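Local coordinates for protein sifA (Salmonella typhimurium, PDB 3CXB) that acts as a secreted effector inside host cells, where it engages host PLEKHM2 and is required for endosomal tubulation and the formation of Salmonella-induced filaments, at residues 159-164 with 292-297; 163-168 with 173-178. All coordinates share one frame; numbering follows the deposited sequence.

Interaction 1: 159-164 with 292-297; sequences PLPSTL and EAISDQ
Pro161 and Leu164 of strand 158-167 pack on Ile294 and Gln297 of helix 283-303, a helix-on-sheet contact in which the helix covers one face of a three-stranded antiparallel sheet. The axes of the two short segments approach to 8.4 Å and run roughly antiparallel, at 148°. The buried surface is modest, 186 Å² over both sides, and comes from four residues.

The apolar contacts centre on Ile294, one helical turn before Gln297. Its CG2 branch, anti to the backbone N, lies 4.0 Å from CB of Pro161. The other branch runs on through CG1 toward the later end of the strand segment, where Ile294 CD1 comes within 4.3 Å of Leu164 CD2. The two branches of one isoleucine thus meet two strand residues three positions apart. Val262 of helix 258-267 also touches Ile294.

Several polar groups of the two segments have partners elsewhere. Gln297 meets the strand with its CB, while its OE1 is hydrogen-bonded to Arg150 of strand 145-153. Ser162 and Thr163 form a classic beta bulge opposite Lys149, and their hydroxyls bond to Asp93. On the helix, Asp296 makes a salt bridge to Lys209.

At the Pro161 ring, CG rests 3.9 Å from CB of Gln297, the two side chains lying at a slant to each other.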
loop_
_atom_site.group_PDB
_atom_site.type_symbol
_atom_site.label_atom_id
_atom_site.label_comp_id
_atom_site.label_asym_id
_atom_site.label_seq_id
_atom_site.Cartn_x
_atom_site.Cartn_y
_atom_site.Cartn_z
ATOM N N PRO A 159 -6.205 2.068 -5.734
ATOM C CA PRO A 159 -6.312 3.463 -5.306
ATOM C C PRO A 159 -4.935 3.957 -4.887
ATOM O O PRO A 159 -4.126 3.194 -4.351
ATOM C CB PRO A 159 -7.307 3.395 -4.152
ATOM C CG PRO A 159 -7.138 2.021 -3.631
ATOM C CD PRO A 159 -6.986 1.185 -4.856
ATOM N N LEU A 160 -4.649 5.223 -5.160
ATOM C CA LEU A 160 -3.349 5.769 -4.795
ATOM C C LEU A 160 -3.533 7.096 -4.075
ATOM O O LEU A 160 -4.542 7.793 -4.268
ATOM C CB LEU A 160 -2.463 5.945 -6.048
ATOM C CG LEU A 160 -2.605 7.162 -6.985
ATOM C CD1 LEU A 160 -4.088 7.476 -7.231
ATOM C CD2 LEU A 160 -1.935 8.383 -6.372
ATOM N N PRO A 161 -2.553 7.468 -3.241
ATOM C CA PRO A 161 -2.564 8.708 -2.463
ATOM C C PRO A 161 -2.994 9.933 -3.285
ATOM O O PRO A 161 -2.186 10.494 -4.016
ATOM C CB PRO A 161 -1.114 8.815 -1.988
ATOM C CG PRO A 161 -0.706 7.408 -1.873
ATOM C CD PRO A 161 -1.251 6.800 -3.115
ATOM N N SER A 162 -4.248 10.361 -3.178
ATOM C CA SER A 162 -4.669 11.529 -3.954
ATOM C C SER A 162 -4.334 12.852 -3.270
ATOM O O SER A 162 -3.764 13.735 -3.903
ATOM C CB SER A 162 -6.165 11.475 -4.272
ATOM O OG SER A 162 -6.942 11.677 -3.121
ATOM N N THR A 163 -4.675 13.000 -1.989
ATOM C CA THR A 163 -4.369 14.241 -1.273
ATOM C C THR A 163 -3.857 13.984 0.146
ATOM O O THR A 163 -4.294 13.051 0.826
ATOM C CB THR A 163 -5.601 15.157 -1.165
ATOM O OG1 THR A 163 -6.511 14.599 -0.220
ATOM C CG2 THR A 163 -6.318 15.286 -2.515
ATOM N N LEU A 164 -2.933 14.826 0.591
ATOM C CA LEU A 164 -2.349 14.712 1.924
ATOM C C LEU A 164 -3.051 15.638 2.918
ATOM O O LEU A 164 -3.141 16.839 2.694
ATOM C CB LEU A 164 -0.860 15.061 1.860
ATOM C CG LEU A 164 -0.003 15.090 3.130
ATOM C CD1 LEU A 164 -0.493 16.171 4.046
ATOM C CD2 LEU A 164 -0.050 13.748 3.849
ATOM N N GLU A 292 8.326 9.599 3.073
ATOM C CA GLU A 292 8.448 8.153 3.145
ATOM C C GLU A 292 7.105 7.425 3.237
ATOM O O GLU A 292 6.936 6.334 2.659
ATOM C CB GLU A 292 9.340 7.749 4.318
ATOM C CG GLU A 292 9.593 6.252 4.379
ATOM C CD GLU A 292 10.464 5.837 5.553
ATOM O OE1 GLU A 292 11.530 6.468 5.748
ATOM O OE2 GLU A 292 10.090 4.876 6.270
ATOM N N ALA A 293 6.147 8.013 3.948
ATOM C CA ALA A 293 4.839 7.384 4.075
ATOM C C ALA A 293 4.131 7.380 2.731
ATOM O O ALA A 293 3.617 6.347 2.305
ATOM C CB ALA A 293 3.999 8.104 5.098
ATOM N N ILE A 294 4.107 8.527 2.055
ATOM C CA ILE A 294 3.446 8.620 0.749
ATOM C C ILE A 294 4.129 7.739 -0.308
ATOM O O ILE A 294 3.474 7.039 -1.097
ATOM C CB ILE A 294 3.410 10.077 0.230
ATOM C CG1 ILE A 294 2.808 10.998 1.300
ATOM C CG2 ILE A 294 2.558 10.148 -1.041
ATOM C CD1 ILE A 294 2.882 12.486 0.958
ATOM N N SER A 295 5.452 7.764 -0.315
ATOM C CA SER A 295 6.178 6.965 -1.271
ATOM C C SER A 295 5.846 5.495 -1.068
ATOM O O SER A 295 5.440 4.827 -2.013
ATOM C CB SER A 295 7.677 7.220 -1.136
ATOM O OG SER A 295 7.973 8.577 -1.441
ATOM N N ASP A 296 5.997 4.993 0.155
ATOM C CA ASP A 296 5.683 3.593 0.433
ATOM C C ASP A 296 4.334 3.196 -0.163
ATOM O O ASP A 296 4.231 2.218 -0.912
ATOM C CB ASP A 296 5.650 3.331 1.948
ATOM C CG ASP A 296 7.036 3.082 2.540
ATOM O OD1 ASP A 296 7.139 2.730 3.737
ATOM O OD2 ASP A 296 8.028 3.241 1.806
ATOM N N GLN A 297 3.301 3.959 0.165
ATOM C CA GLN A 297 1.965 3.657 -0.331
ATOM C C GLN A 297 1.855 3.736 -1.854
ATOM O O GLN A 297 1.180 2.910 -2.484
ATOM C CB GLN A 297 0.946 4.587 0.326
ATOM C CG GLN A 297 0.659 4.266 1.791
ATOM C CD GLN A 297 -0.288 5.270 2.455
ATOM O OE1 GLN A 297 -1.380 5.551 1.952
ATOM N NE2 GLN A 297 0.129 5.804 3.596
#

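Interaction 2: 163-168 with 173-178; sequences TLCLNP and ILSVPL
Leu166 and Leu174 are joined by two backbone hydrogen bonds in an antiparallel beta hairpin, formed by strand 158-167 and the weakly bonded strand 174-177. Leu166 N donates to Leu174 O at 3.1 Å, with the donor in the carbonyl plane. In the return bond, Leu174 N reaches Leu166 O at 3.0 Å but is tilted 32° from that carbonyl's plane. Nearer the other end, Leu164 N donates to Val176 O at 3.0 Å; here the donor stands above the plane, 39° out of it. The short segments run at 161° to each other, confirming the antiparallel sense.

A CA-H...O contact supplements these bonds: Cys165 CA lies 3.4 Å from Leu174 O, so this carbonyl meets two successive residues of the facing strand.

Packing differs on the two faces. Leu164, Leu166, Leu174 and Val176 share the face turned to helix 283-303, whose Ile290 touches Leu166. Leu164 has CG anti to its own N, and its CD1 meets CG1 of Val176 at 3.7 Å. Leu178, just past the strand, brings CD1 to 3.6 Å from Leu164 CB. Farther along, the side chains of Leu166 and Leu174 meet more loosely through their CB atoms and methyl groups.

The other face carries Thr163, Cys165, Ser175 and Pro177. Thr163 divides its branches: OG1 is hydrogen-bonded to Asp93, whereas the methyl turns to the proline, with Thr163 CG2 3.7 Å from Pro177 CB.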
loop_
_atom_site.group_PDB
_atom_site.type_symbol
_atom_site.label_atom_id
_atom_site.label_comp_id
_atom_site.label_asym_id
_atom_site.label_seq_id
_atom_site.Cartn_x
_atom_site.Cartn_y
_atom_site.Cartn_z
ATOM N N THR A 163 -4.675 13.000 -1.989
ATOM C CA THR A 163 -4.369 14.241 -1.273
ATOM C C THR A 163 -3.857 13.984 0.146
ATOM O O THR A 163 -4.294 13.051 0.826
ATOM C CB THR A 163 -5.601 15.157 -1.165
ATOM O OG1 THR A 163 -6.511 14.599 -0.220
ATOM C CG2 THR A 163 -6.318 15.286 -2.515
ATOM N N LEU A 164 -2.933 14.826 0.591
ATOM C CA LEU A 164 -2.349 14.712 1.924
ATOM C C LEU A 164 -3.051 15.638 2.918
ATOM O O LEU A 164 -3.141 16.839 2.694
ATOM C CB LEU A 164 -0.860 15.061 1.860
ATOM C CG LEU A 164 -0.003 15.090 3.130
ATOM C CD1 LEU A 164 -0.493 16.171 4.046
ATOM C CD2 LEU A 164 -0.050 13.748 3.849
ATOM N N CYS A 165 -3.537 15.083 4.022
ATOM C CA CYS A 165 -4.207 15.903 5.023
ATOM C C CYS A 165 -3.386 16.060 6.302
ATOM O O CYS A 165 -3.061 15.081 6.967
ATOM C CB CYS A 165 -5.573 15.315 5.368
ATOM S SG CYS A 165 -6.800 15.374 4.031
ATOM N N LEU A 166 -3.051 17.304 6.628
ATOM C CA LEU A 166 -2.275 17.618 7.819
ATOM C C LEU A 166 -3.133 18.362 8.829
ATOM O O LEU A 166 -4.078 19.063 8.467
ATOM C CB LEU A 166 -1.087 18.506 7.463
ATOM C CG LEU A 166 0.046 17.943 6.614
ATOM C CD1 LEU A 166 1.008 19.079 6.268
ATOM C CD2 LEU A 166 0.756 16.830 7.367
ATOM N N ASN A 167 -2.785 18.214 10.102
ATOM C CA ASN A 167 -3.510 18.880 11.170
ATOM C C ASN A 167 -2.531 19.328 12.258
ATOM O O ASN A 167 -2.343 18.646 13.263
ATOM C CB ASN A 167 -4.556 17.935 11.757
ATOM C CG ASN A 167 -5.601 18.665 12.571
ATOM O OD1 ASN A 167 -5.277 19.412 13.499
ATOM N ND2 ASN A 167 -6.866 18.458 12.228
ATOM N N PRO A 168 -1.885 20.488 12.059
ATOM C CA PRO A 168 -0.926 21.006 13.037
ATOM C C PRO A 168 -1.613 21.454 14.319
ATOM O O PRO A 168 -2.842 21.472 14.400
ATOM C CB PRO A 168 -0.278 22.169 12.292
ATOM C CG PRO A 168 -1.404 22.687 11.461
ATOM C CD PRO A 168 -2.019 21.412 10.919
ATOM N N ILE A 173 -6.528 22.906 9.379
ATOM C CA ILE A 173 -6.189 21.713 8.620
ATOM C C ILE A 173 -5.824 22.028 7.160
ATOM O O ILE A 173 -6.516 22.789 6.481
ATOM C CB ILE A 173 -7.372 20.701 8.681
ATOM C CG1 ILE A 173 -7.016 19.417 7.928
ATOM C CG2 ILE A 173 -8.630 21.342 8.113
ATOM C CD1 ILE A 173 -8.079 18.332 8.001
ATOM N N LEU A 174 -4.716 21.449 6.697
ATOM C CA LEU A 174 -4.232 21.624 5.326
ATOM C C LEU A 174 -4.651 20.465 4.435
ATOM O O LEU A 174 -4.538 19.304 4.825
ATOM C CB LEU A 174 -2.712 21.708 5.311
ATOM C CG LEU A 174 -2.073 23.086 5.425
ATOM C CD1 LEU A 174 -2.758 23.913 6.515
ATOM C CD2 LEU A 174 -0.592 22.902 5.719
ATOM N N SER A 175 -5.121 20.782 3.235
ATOM C CA SER A 175 -5.542 19.755 2.295
ATOM C C SER A 175 -4.749 19.817 1.003
ATOM O O SER A 175 -5.319 19.983 -0.077
ATOM C CB SER A 175 -7.032 19.891 1.970
ATOM O OG SER A 175 -7.835 19.635 3.109
ATOM N N VAL A 176 -3.434 19.673 1.112
ATOM C CA VAL A 176 -2.565 19.705 -0.059
ATOM C C VAL A 176 -2.713 18.489 -0.966
ATOM O O VAL A 176 -2.215 17.417 -0.650
ATOM C CB VAL A 176 -1.098 19.788 0.355
ATOM C CG1 VAL A 176 -0.836 18.849 1.507
ATOM C CG2 VAL A 176 -0.209 19.440 -0.836
ATOM N N PRO A 177 -3.386 18.645 -2.122
ATOM C CA PRO A 177 -3.561 17.514 -3.041
ATOM C C PRO A 177 -2.227 16.989 -3.613
ATOM O O PRO A 177 -1.226 17.709 -3.664
ATOM C CB PRO A 177 -4.499 18.084 -4.106
ATOM C CG PRO A 177 -4.110 19.511 -4.148
ATOM C CD PRO A 177 -3.977 19.870 -2.688
ATOM N N LEU A 178 -2.219 15.733 -4.039
ATOM C CA LEU A 178 -1.013 15.114 -4.567
ATOM C C LEU A 178 -1.345 14.357 -5.832
ATOM O O LEU A 178 -0.687 13.365 -6.148
ATOM C CB LEU A 178 -0.450 14.125 -3.543
ATOM C CG LEU A 178 -0.281 14.643 -2.114
ATOM C CD1 LEU A 178 0.071 13.500 -1.194
ATOM C CD2 LEU A 178 0.796 15.707 -2.072
#

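How the interactions relate
Interactions 1 and 2 share strand 158-167, overlap at Thr163 and Leu164, and have centres about 12 Å apart. Along the chain, 159-164 leads directly into the hairpin of 163-168 and 173-178, whereas 292-297 arrives more than a hundred residues later, after an intervening stretch that is about half helical. Strand 158-167 is the middle strand of its sheet, flanked by 145-153 and 174-177. The two contacts meet at Leu178, whose CD1 packs 3.7 Å from Ile294 CD1. Local hairpin pairing and sequence-distant helix packing therefore converge on one strand, joining helix 283-303 to this small sheet.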